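Local coordinates for peroxiredoxin 6 (Arenicola marina, PDB 2V2G), which probably reduces hydrogen peroxide and organic hydroperoxides to water and alcohols as a thiol-specific peroxidase of the Prx6 subfamily, at residues I53-E56 / G57-K61; K78-S81 / E82-K85; E102-E105 / L106-K109; A191-A194 / K195-P199. The protein carries 1 engineered substitution. All coordinates share one frame; numbering follows the deposited sequence.

All four contacts are local pairings within a helix or at its end, three in the thioredoxin-like peroxidase domain and one in the C-terminal domain. Contacts 1 and 2, with centres about 18 Å apart, touch directly: I53 CD1 packs on V84 CG1 at 3.7 Å. Contact 2 is nearest the chemistry, because the W80 side chain lies about 4 Å from that of S45, the engineered replacement at the predicted peroxidatic position, and about 7 Å from a bound benzoic acid. In contact 3 the R104 side chain is about 12 Å from a bound benzoic acid. Contact 4 lies beyond the chain's centre from contacts 2 and 3, its centre about 53 Å from that of contact 2.

Contact 1: residues I53-E56 / G57-K61; sequences IQLE and GDFKK
L55 and F59 meet where helix 43-54 gives way to helix 56-61 in the thioredoxin-like domain, and L55, having left helical geometry, serves as N-cap of the second helix. The F59 side chain shows how such a junction is packed. Its CB rests 3.7 Å from E56 O; CG lies 4.1 Å from L55 O; CD2 presents the ring edge to L55 O at 3.3 Å, near the ring plane; and CE2 lies 3.9 Å from L55 CB. With CG beside the backbone N (chi1 -74°), the ring is carried back along the chain to L55, while L157 and I160 of helix 153-168 and V64 and L66 of strand 64-70 also touch it. The same carbonyl oxygen, L55 O, accepts a hydrogen bond from F59 N (3.2 Å, 159° at the hydrogen) and a weak one from D58 N. One residue on, K60 N binds E56 O at 2.8 Å, and the E56 and K60 side chains run side by side. At the turn itself, a water bridges Q54 O to G57 N. L55 also presents its other end to D58, whose carboxylate comes close to the leucine: D58 OD2 lies 3.1 Å from L55 CD2.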
loop_
_atom_site.group_PDB
_atom_site.type_symbol
_atom_site.label_atom_id
_atom_site.label_comp_id
_atom_site.label_asym_id
_atom_site.label_seq_id
_atom_site.Cartn_x
_atom_site.Cartn_y
_atom_site.Cartn_z
ATOM N N ILE A 53 -16.383 -2.287 9.195
ATOM C CA ILE A 53 -17.345 -2.757 10.232
ATOM C C ILE A 53 -17.301 -4.303 10.329
ATOM O O ILE A 53 -17.191 -4.858 11.429
ATOM C CB ILE A 53 -18.819 -2.253 10.012
ATOM C CG1 ILE A 53 -18.824 -0.700 10.008
ATOM C CG2 ILE A 53 -19.819 -2.984 11.029
ATOM C CD1 ILE A 53 -20.176 -0.143 9.778
ATOM N N GLN A 54 -17.349 -5.001 9.172
ATOM C CA GLN A 54 -17.299 -6.446 9.191
ATOM C C GLN A 54 -16.050 -7.002 9.888
ATOM O O GLN A 54 -16.128 -8.064 10.515
ATOM C CB GLN A 54 -17.435 -7.073 7.800
ATOM C CG GLN A 54 -18.747 -6.815 7.107
ATOM C CD GLN A 54 -18.750 -7.295 5.660
ATOM O OE1 GLN A 54 -17.722 -7.753 5.127
ATOM N NE2 GLN A 54 -19.913 -7.189 5.021
ATOM N N LEU A 55 -14.931 -6.270 9.751
ATOM C CA LEU A 55 -13.657 -6.666 10.313
ATOM C C LEU A 55 -13.362 -6.029 11.707
ATOM O O LEU A 55 -12.230 -6.152 12.200
ATOM C CB LEU A 55 -12.532 -6.285 9.326
ATOM C CG LEU A 55 -12.528 -7.080 8.026
ATOM C CD1 LEU A 55 -11.492 -6.457 7.017
ATOM C CD2 LEU A 55 -12.168 -8.529 8.348
ATOM N N GLU A 56 -14.314 -5.339 12.334
ATOM C CA GLU A 56 -13.969 -4.530 13.506
ATOM C C GLU A 56 -13.384 -5.403 14.651
ATOM O O GLU A 56 -12.394 -5.006 15.280
ATOM C CB GLU A 56 -15.181 -3.691 13.962
ATOM C CG GLU A 56 -15.954 -4.192 15.128
ATOM C CD GLU A 56 -15.308 -3.865 16.494
ATOM O OE1 GLU A 56 -14.554 -2.845 16.613
ATOM O OE2 GLU A 56 -15.583 -4.624 17.448
ATOM N N GLY A 57 -13.935 -6.578 14.846
ATOM C CA GLY A 57 -13.358 -7.504 15.784
ATOM C C GLY A 57 -11.932 -7.985 15.495
ATOM O O GLY A 57 -11.196 -8.277 16.430
ATOM N N ASP A 58 -11.560 -8.121 14.217
ATOM C CA ASP A 58 -10.195 -8.507 13.867
ATOM C C ASP A 58 -9.205 -7.390 14.249
ATOM O O ASP A 58 -8.109 -7.656 14.701
ATOM C CB ASP A 58 -10.138 -8.801 12.357
ATOM C CG ASP A 58 -10.973 -10.047 11.978
ATOM O OD1 ASP A 58 -10.902 -11.091 12.690
ATOM O OD2 ASP A 58 -11.798 -9.957 11.041
ATOM N N PHE A 59 -9.610 -6.154 14.075
ATOM C CA PHE A 59 -8.773 -5.009 14.486
ATOM C C PHE A 59 -8.742 -4.952 16.016
ATOM O O PHE A 59 -7.668 -4.783 16.604
ATOM C CB PHE A 59 -9.282 -3.732 13.860
ATOM C CG PHE A 59 -8.960 -3.642 12.396
ATOM C CD1 PHE A 59 -7.719 -3.173 11.990
ATOM C CD2 PHE A 59 -9.892 -4.015 11.437
ATOM C CE1 PHE A 59 -7.386 -3.042 10.610
ATOM C CE2 PHE A 59 -9.575 -3.879 10.035
ATOM C CZ PHE A 59 -8.317 -3.444 9.632
ATOM N N LYS A 60 -9.915 -5.131 16.633
ATOM C CA LYS A 60 -10.009 -5.035 18.100
ATOM C C LYS A 60 -9.111 -6.088 18.738
ATOM O O LYS A 60 -8.397 -5.773 19.681
ATOM C CB LYS A 60 -11.489 -5.105 18.575
ATOM C CG LYS A 60 -11.761 -4.692 20.023
ATOM C CD LYS A 60 -13.272 -4.884 20.337
ATOM C CE LYS A 60 -13.545 -5.207 21.855
ATOM N NZ LYS A 60 -14.975 -5.522 22.335
ATOM N N LYS A 61 -9.138 -7.324 18.236
ATOM C CA LYS A 61 -8.294 -8.428 18.752
ATOM C C LYS A 61 -6.804 -8.066 18.746
ATOM O O LYS A 61 -5.999 -8.612 19.553
ATOM C CB LYS A 61 -8.428 -9.704 17.882
ATOM C CG LYS A 61 -9.777 -10.426 17.988
ATOM C CD LYS A 61 -9.916 -11.349 19.185
ATOM C CE LYS A 61 -11.237 -12.173 19.209
ATOM N NZ LYS A 61 -10.981 -13.444 19.911
HETATM O O HOH W 1 -15.909 -8.316 13.471
#

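Contact 2: residues K78-S81 / E82-K85; sequences KEWS and EDVK
Helix 74-88, the crossover helix of the beta-alpha-beta unit formed with strands 64-70 and 98-100, turns W80 and V84 onto one side, toward helix 43-54. V84 CG2 stands over the six-membered ring of the indole, 3.7 Å from its centroid and 14° off the normal, a CH-pi contact spanning one helical turn. W80 holds CG opposite its own N (chi1 179°), which swings the indole beneath V84 CG2, and V84 N reinforces the pairing through a bond to W80 O at 3.0 Å. The indole NE1 is hydrogen-bonded to T46 OG1, and the ring also touches S45, the engineered residue at the predicted active-site position, meets H37 and, edge-to-face, F41, and packs on Y212 of the second subunit. The D83 carboxylate stands nearly perpendicular to the indole; its OD2 is hydrogen-bonded to Y212 OH and S208 OG of that subunit, while a water joins OD1 to E79 O. K85, extended, forms a salt bridge through NZ with E82 OE2, 3.0 Å, on the syn side though somewhat out of the carboxylate plane, and a second water links that oxygen to K78 O. Of these two carboxylates, D83 alone thus bonds the second subunit; E82 is held by K85 and water.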
loop_
_atom_site.group_PDB
_atom_site.type_symbol
_atom_site.label_atom_id
_atom_site.label_comp_id
_atom_site.label_asym_id
_atom_site.label_seq_id
_atom_site.Cartn_x
_atom_site.Cartn_y
_atom_site.Cartn_z
ATOM N N LYS A 78 -22.738 11.345 9.805
ATOM C CA LYS A 78 -23.738 10.666 10.634
ATOM C C LYS A 78 -24.851 10.044 9.792
ATOM O O LYS A 78 -25.208 8.884 10.001
ATOM C CB LYS A 78 -24.262 11.588 11.743
ATOM C CG LYS A 78 -23.279 11.629 12.942
ATOM C CD LYS A 78 -23.754 12.485 14.128
ATOM C CE LYS A 78 -22.571 12.949 15.025
ATOM N NZ LYS A 78 -23.100 13.941 16.011
ATOM N N GLU A 79 -25.347 10.780 8.803
ATOM C CA GLU A 79 -26.406 10.272 7.944
ATOM C C GLU A 79 -25.908 9.121 7.075
ATOM O O GLU A 79 -26.521 8.063 6.982
ATOM C CB GLU A 79 -26.932 11.353 7.027
ATOM C CG GLU A 79 -28.134 10.882 6.211
ATOM C CD GLU A 79 -28.674 11.919 5.232
ATOM O OE1 GLU A 79 -28.084 13.013 5.108
ATOM O OE2 GLU A 79 -29.690 11.608 4.564
ATOM N N TRP A 80 -24.779 9.338 6.437
ATOM C CA TRP A 80 -24.221 8.292 5.595
ATOM C C TRP A 80 -23.837 7.031 6.366
ATOM O O TRP A 80 -23.876 5.940 5.812
ATOM C CB TRP A 80 -23.031 8.850 4.830
ATOM C CG TRP A 80 -22.358 7.855 3.941
ATOM C CD1 TRP A 80 -22.928 7.098 2.952
ATOM C CD2 TRP A 80 -20.983 7.516 3.966
ATOM N NE1 TRP A 80 -21.965 6.343 2.337
ATOM C CE2 TRP A 80 -20.762 6.568 2.946
ATOM C CE3 TRP A 80 -19.898 7.933 4.742
ATOM C CZ2 TRP A 80 -19.495 6.026 2.682
ATOM C CZ3 TRP A 80 -18.627 7.384 4.476
ATOM C CH2 TRP A 80 -18.452 6.427 3.470
ATOM N N SER A 81 -23.449 7.169 7.625
ATOM C CA SER A 81 -23.077 6.031 8.419
ATOM C C SER A 81 -24.234 4.975 8.475
ATOM O O SER A 81 -23.975 3.789 8.548
ATOM C CB SER A 81 -22.641 6.435 9.830
ATOM O OG SER A 81 -21.388 7.079 9.862
ATOM N N GLU A 82 -25.498 5.423 8.397
ATOM C CA GLU A 82 -26.639 4.486 8.356
ATOM C C GLU A 82 -26.629 3.632 7.081
ATOM O O GLU A 82 -27.022 2.456 7.110
ATOM C CB GLU A 82 -27.956 5.247 8.471
ATOM C CG GLU A 82 -28.171 5.938 9.827
ATOM C CD GLU A 82 -27.864 5.020 11.043
ATOM O OE1 GLU A 82 -28.478 3.943 11.144
ATOM O OE2 GLU A 82 -27.012 5.360 11.897
ATOM N N ASP A 83 -26.193 4.212 5.972
ATOM C CA ASP A 83 -26.033 3.486 4.716
ATOM C C ASP A 83 -24.872 2.490 4.845
ATOM O O ASP A 83 -24.967 1.342 4.385
ATOM C CB ASP A 83 -25.762 4.439 3.543
ATOM C CG ASP A 83 -26.964 5.316 3.142
ATOM O OD1 ASP A 83 -28.105 5.209 3.697
ATOM O OD2 ASP A 83 -26.718 6.145 2.235
ATOM N N VAL A 84 -23.776 2.926 5.478
ATOM C CA VAL A 84 -22.618 2.048 5.703
ATOM C C VAL A 84 -22.995 0.811 6.546
ATOM O O VAL A 84 -22.644 -0.316 6.223
ATOM C CB VAL A 84 -21.440 2.812 6.370
ATOM C CG1 VAL A 84 -20.301 1.878 6.690
ATOM C CG2 VAL A 84 -20.922 3.910 5.453
ATOM N N LYS A 85 -23.699 1.039 7.648
ATOM C CA LYS A 85 -24.153 -0.074 8.489
ATOM C C LYS A 85 -24.979 -1.048 7.661
ATOM O O LYS A 85 -24.789 -2.248 7.743
ATOM C CB LYS A 85 -25.015 0.458 9.645
ATOM C CG LYS A 85 -24.283 1.272 10.656
ATOM C CD LYS A 85 -25.224 1.884 11.630
ATOM C CE LYS A 85 -24.485 2.735 12.585
ATOM N NZ LYS A 85 -25.401 3.391 13.531
HETATM O O HOH W 2 -25.412 7.474 12.168
HETATM O O HOH W 3 -28.650 7.143 5.647
#

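Contact 3: residues E102-E105 / L106-K109; sequences ETRE and LAVK
R104 CB approaches A107 CB loosely, at 4.3 Å, at the point where the loop after strand 98-100 becomes the short helix 105-109. R104 is the N-cap residue of that helix and has a positive phi (61°), which turns the chain into its first turn. Its carbonyl then faces along the helix: R104 O takes V108 N at 3.0 Å, with 167° at the hydrogen, and V108 CG2 leans on the same oxygen at 3.5 Å. The next pair repeats the pattern, K109 N bonding to E105 O at 3.0 Å while K109 CB comes within 3.3 Å of E105 O. The first-turn amides gain partners from outside the helix, since L106 N and A107 N are held by the two carboxylate oxygens of D101, an arrangement that would be expected to suit the positive end of the helix dipole. E105 N donates a weak hydrogen bond to T103 OG1. The arginine head group points away from the helix instead: NE is bound to P124 O on strand 124-133, and the side chain touches L125 of that strand. E102 O lies at the guanidinium edge, only 5° out of its plane, and accepts from R104 NH1 at 2.9 Å.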
loop_
_atom_site.group_PDB
_atom_site.type_symbol
_atom_site.label_atom_id
_atom_site.label_comp_id
_atom_site.label_asym_id
_atom_site.label_seq_id
_atom_site.Cartn_x
_atom_site.Cartn_y
_atom_site.Cartn_z
ATOM N N GLU A 102 -12.992 19.510 6.557
ATOM C CA GLU A 102 -13.621 20.423 5.598
ATOM C C GLU A 102 -12.698 21.502 5.065
ATOM O O GLU A 102 -12.927 22.036 3.986
ATOM C CB GLU A 102 -14.868 21.039 6.220
ATOM C CG GLU A 102 -15.924 20.026 6.709
ATOM C CD GLU A 102 -17.040 20.737 7.429
ATOM O OE1 GLU A 102 -17.763 21.548 6.778
ATOM O OE2 GLU A 102 -17.159 20.531 8.658
ATOM N N THR A 103 -11.681 21.876 5.846
ATOM C CA THR A 103 -10.719 22.891 5.398
ATOM C C THR A 103 -9.598 22.274 4.510
ATOM O O THR A 103 -8.785 23.033 3.967
ATOM C CB THR A 103 -10.019 23.583 6.536
ATOM O OG1 THR A 103 -9.218 22.663 7.276
ATOM C CG2 THR A 103 -11.045 24.348 7.416
ATOM N N ARG A 104 -9.607 20.976 4.322
ATOM C CA ARG A 104 -8.529 20.253 3.613
ATOM C C ARG A 104 -7.131 20.334 4.236
ATOM O O ARG A 104 -6.162 19.829 3.646
ATOM C CB ARG A 104 -8.460 20.642 2.123
ATOM C CG ARG A 104 -9.558 20.034 1.288
ATOM C CD ARG A 104 -10.947 20.507 1.571
ATOM N NE ARG A 104 -11.896 19.913 0.601
ATOM C CZ ARG A 104 -13.208 19.996 0.658
ATOM N NH1 ARG A 104 -13.814 20.686 1.615
ATOM N NH2 ARG A 104 -13.933 19.360 -0.269
ATOM N N GLU A 105 -7.047 20.834 5.474
ATOM C CA GLU A 105 -5.760 20.899 6.159
ATOM C C GLU A 105 -5.050 19.548 6.201
ATOM O O GLU A 105 -3.876 19.456 5.942
ATOM C CB GLU A 105 -5.945 21.413 7.584
ATOM C CG GLU A 105 -4.673 21.340 8.458
ATOM C CD GLU A 105 -4.681 22.310 9.648
ATOM O OE1 GLU A 105 -5.773 22.565 10.234
ATOM O OE2 GLU A 105 -3.589 22.827 9.990
ATOM N N LEU A 106 -5.761 18.490 6.576
ATOM C CA LEU A 106 -5.157 17.173 6.711
ATOM C C LEU A 106 -4.925 16.536 5.347
ATOM O O LEU A 106 -3.922 15.866 5.134
ATOM C CB LEU A 106 -5.993 16.259 7.600
ATOM C CG LEU A 106 -5.909 16.573 9.094
ATOM C CD1 LEU A 106 -6.843 15.558 9.862
ATOM C CD2 LEU A 106 -4.450 16.426 9.564
ATOM N N ALA A 107 -5.851 16.782 4.420
ATOM C CA ALA A 107 -5.693 16.208 3.057
ATOM C C ALA A 107 -4.350 16.677 2.509
ATOM O O ALA A 107 -3.594 15.889 1.934
ATOM C CB ALA A 107 -6.836 16.694 2.132
ATOM N N VAL A 108 -4.042 17.944 2.665
ATOM C CA VAL A 108 -2.793 18.495 2.195
ATOM C C VAL A 108 -1.610 18.040 3.061
ATOM O O VAL A 108 -0.610 17.570 2.536
ATOM C CB VAL A 108 -2.871 20.021 2.124
ATOM C CG1 VAL A 108 -1.485 20.645 1.859
ATOM C CG2 VAL A 108 -3.926 20.411 1.049
ATOM N N LYS A 109 -1.714 18.181 4.380
ATOM C CA LYS A 109 -0.613 17.814 5.262
ATOM C C LYS A 109 -0.118 16.369 5.049
ATOM O O LYS A 109 1.105 16.094 5.041
ATOM C CB LYS A 109 -1.040 18.026 6.747
ATOM C CG LYS A 109 0.022 17.833 7.811
ATOM C CD LYS A 109 -0.103 18.878 8.948
ATOM C CE LYS A 109 1.124 18.767 9.931
ATOM N NZ LYS A 109 0.893 19.307 11.372
#

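Contact 4: residues A191-A194 / K195-P199; sequences AEEA and KTLFP
A trans first torsion (chi1 -173°) followed by a bend at chi2 (66°) folds the carboxylate of E192 over the K195 chain, where E192 OE1 lies 3.4 Å from K195 CD and equally close to CE. The charged end stays a little apart, with K195 NZ 4.3 Å from E192 OE1, so this is a neighbourly pairing of opposite charges short of a salt bridge; it would be expected to stabilise the helix only modestly. E193, by contrast, is extended throughout. It runs beside L197, pointing the same way, with OE2 3.8 Å from L197 CD2, and its carboxylate forms a salt bridge with K170. In the last turn of helix 191-197, bonds to the residue three back accompany those to the residue four back. E193 O is gripped by two amides, L197 N at 3.1 Å along an almost straight line (175°) and T196 N. K195 N is shared between A191 O, weakly, and E192 O. The closing bond is F198 N to A194 O at 2.8 Å, after which F198 leaves helical geometry and turns its ring back so that A194 CB lies at its edge, 4.3 Å from CD2, while L197 CG sits over one face, offset toward the rim. In the C-terminal domain, the helix lies in sequence between strands 183-185 and 202-203 of a small antiparallel sheet; A194 packs on V189 and M201 in the loops flanking it, and K170 reaches L197 and E193 from the link between helix 153-168 and strand 171-172.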
loop_
_atom_site.group_PDB
_atom_site.type_symbol
_atom_site.label_atom_id
_atom_site.label_comp_id
_atom_site.label_asym_id
_atom_site.label_seq_id
_atom_site.Cartn_x
_atom_site.Cartn_y
_atom_site.Cartn_z
ATOM N N ALA A 191 25.555 -15.346 14.200
ATOM C CA ALA A 191 25.376 -16.798 14.334
ATOM C C ALA A 191 25.375 -17.216 15.801
ATOM O O ALA A 191 24.527 -18.003 16.233
ATOM C CB ALA A 191 26.425 -17.538 13.568
ATOM N N GLU A 192 26.297 -16.648 16.573
ATOM C CA GLU A 192 26.369 -16.968 17.986
ATOM C C GLU A 192 25.064 -16.592 18.678
ATOM O O GLU A 192 24.546 -17.378 19.450
ATOM C CB GLU A 192 27.562 -16.299 18.662
ATOM C CG GLU A 192 27.763 -16.749 20.108
ATOM C CD GLU A 192 28.160 -18.232 20.257
ATOM O OE1 GLU A 192 28.469 -18.905 19.238
ATOM O OE2 GLU A 192 28.162 -18.724 21.407
ATOM N N GLU A 193 24.503 -15.422 18.388
ATOM C CA GLU A 193 23.251 -15.055 19.038
ATOM C C GLU A 193 22.117 -15.987 18.586
ATOM O O GLU A 193 21.303 -16.435 19.397
ATOM C CB GLU A 193 22.876 -13.607 18.787
ATOM C CG GLU A 193 21.505 -13.288 19.384
ATOM C CD GLU A 193 21.075 -11.840 19.230
ATOM O OE1 GLU A 193 21.506 -11.180 18.251
ATOM O OE2 GLU A 193 20.264 -11.372 20.080
ATOM N N ALA A 194 22.082 -16.281 17.293
ATOM C CA ALA A 194 21.059 -17.162 16.730
ATOM C C ALA A 194 21.071 -18.588 17.315
ATOM O O ALA A 194 20.049 -19.280 17.283
ATOM C CB ALA A 194 21.185 -17.220 15.248
ATOM N N LYS A 195 22.210 -19.052 17.841
ATOM C CA LYS A 195 22.253 -20.388 18.454
ATOM C C LYS A 195 21.208 -20.512 19.546
ATOM O O LYS A 195 20.567 -21.554 19.706
ATOM C CB LYS A 195 23.617 -20.671 19.092
ATOM C CG LYS A 195 24.629 -21.367 18.217
ATOM C CD LYS A 195 26.032 -21.260 18.873
ATOM C CE LYS A 195 27.180 -21.858 18.011
ATOM N NZ LYS A 195 27.831 -23.083 18.610
ATOM N N THR A 196 21.068 -19.445 20.321
ATOM C CA THR A 196 20.148 -19.425 21.436
ATOM C C THR A 196 18.752 -18.976 20.984
ATOM O O THR A 196 17.747 -19.630 21.271
ATOM C CB THR A 196 20.681 -18.497 22.551
ATOM O OG1 THR A 196 22.121 -18.444 22.480
ATOM C CG2 THR A 196 20.242 -19.023 23.926
ATOM N N LEU A 197 18.717 -17.863 20.266
ATOM C CA LEU A 197 17.475 -17.217 19.861
ATOM C C LEU A 197 16.670 -18.047 18.846
ATOM O O LEU A 197 15.444 -18.102 18.913
ATOM C CB LEU A 197 17.800 -15.841 19.282
ATOM C CG LEU A 197 16.797 -14.701 19.413
ATOM C CD1 LEU A 197 16.499 -14.466 20.860
ATOM C CD2 LEU A 197 17.361 -13.422 18.762
ATOM N N PHE A 198 17.368 -18.676 17.903
ATOM C CA PHE A 198 16.744 -19.394 16.794
ATOM C C PHE A 198 17.471 -20.719 16.591
ATOM O O PHE A 198 18.188 -20.915 15.618
ATOM C CB PHE A 198 16.833 -18.553 15.516
ATOM C CG PHE A 198 16.240 -17.178 15.626
ATOM C CD1 PHE A 198 14.882 -16.998 15.828
ATOM C CD2 PHE A 198 17.038 -16.047 15.489
ATOM C CE1 PHE A 198 14.331 -15.722 15.926
ATOM C CE2 PHE A 198 16.488 -14.764 15.609
ATOM C CZ PHE A 198 15.131 -14.608 15.826
ATOM N N PRO A 199 17.287 -21.649 17.528
ATOM C CA PRO A 199 18.036 -22.905 17.496
ATOM C C PRO A 199 17.673 -23.825 16.308
ATOM O O PRO A 199 18.455 -24.691 15.936
ATOM C CB PRO A 199 17.682 -23.542 18.839
ATOM C CG PRO A 199 16.375 -22.952 19.224
ATOM C CD PRO A 199 16.352 -21.561 18.655
#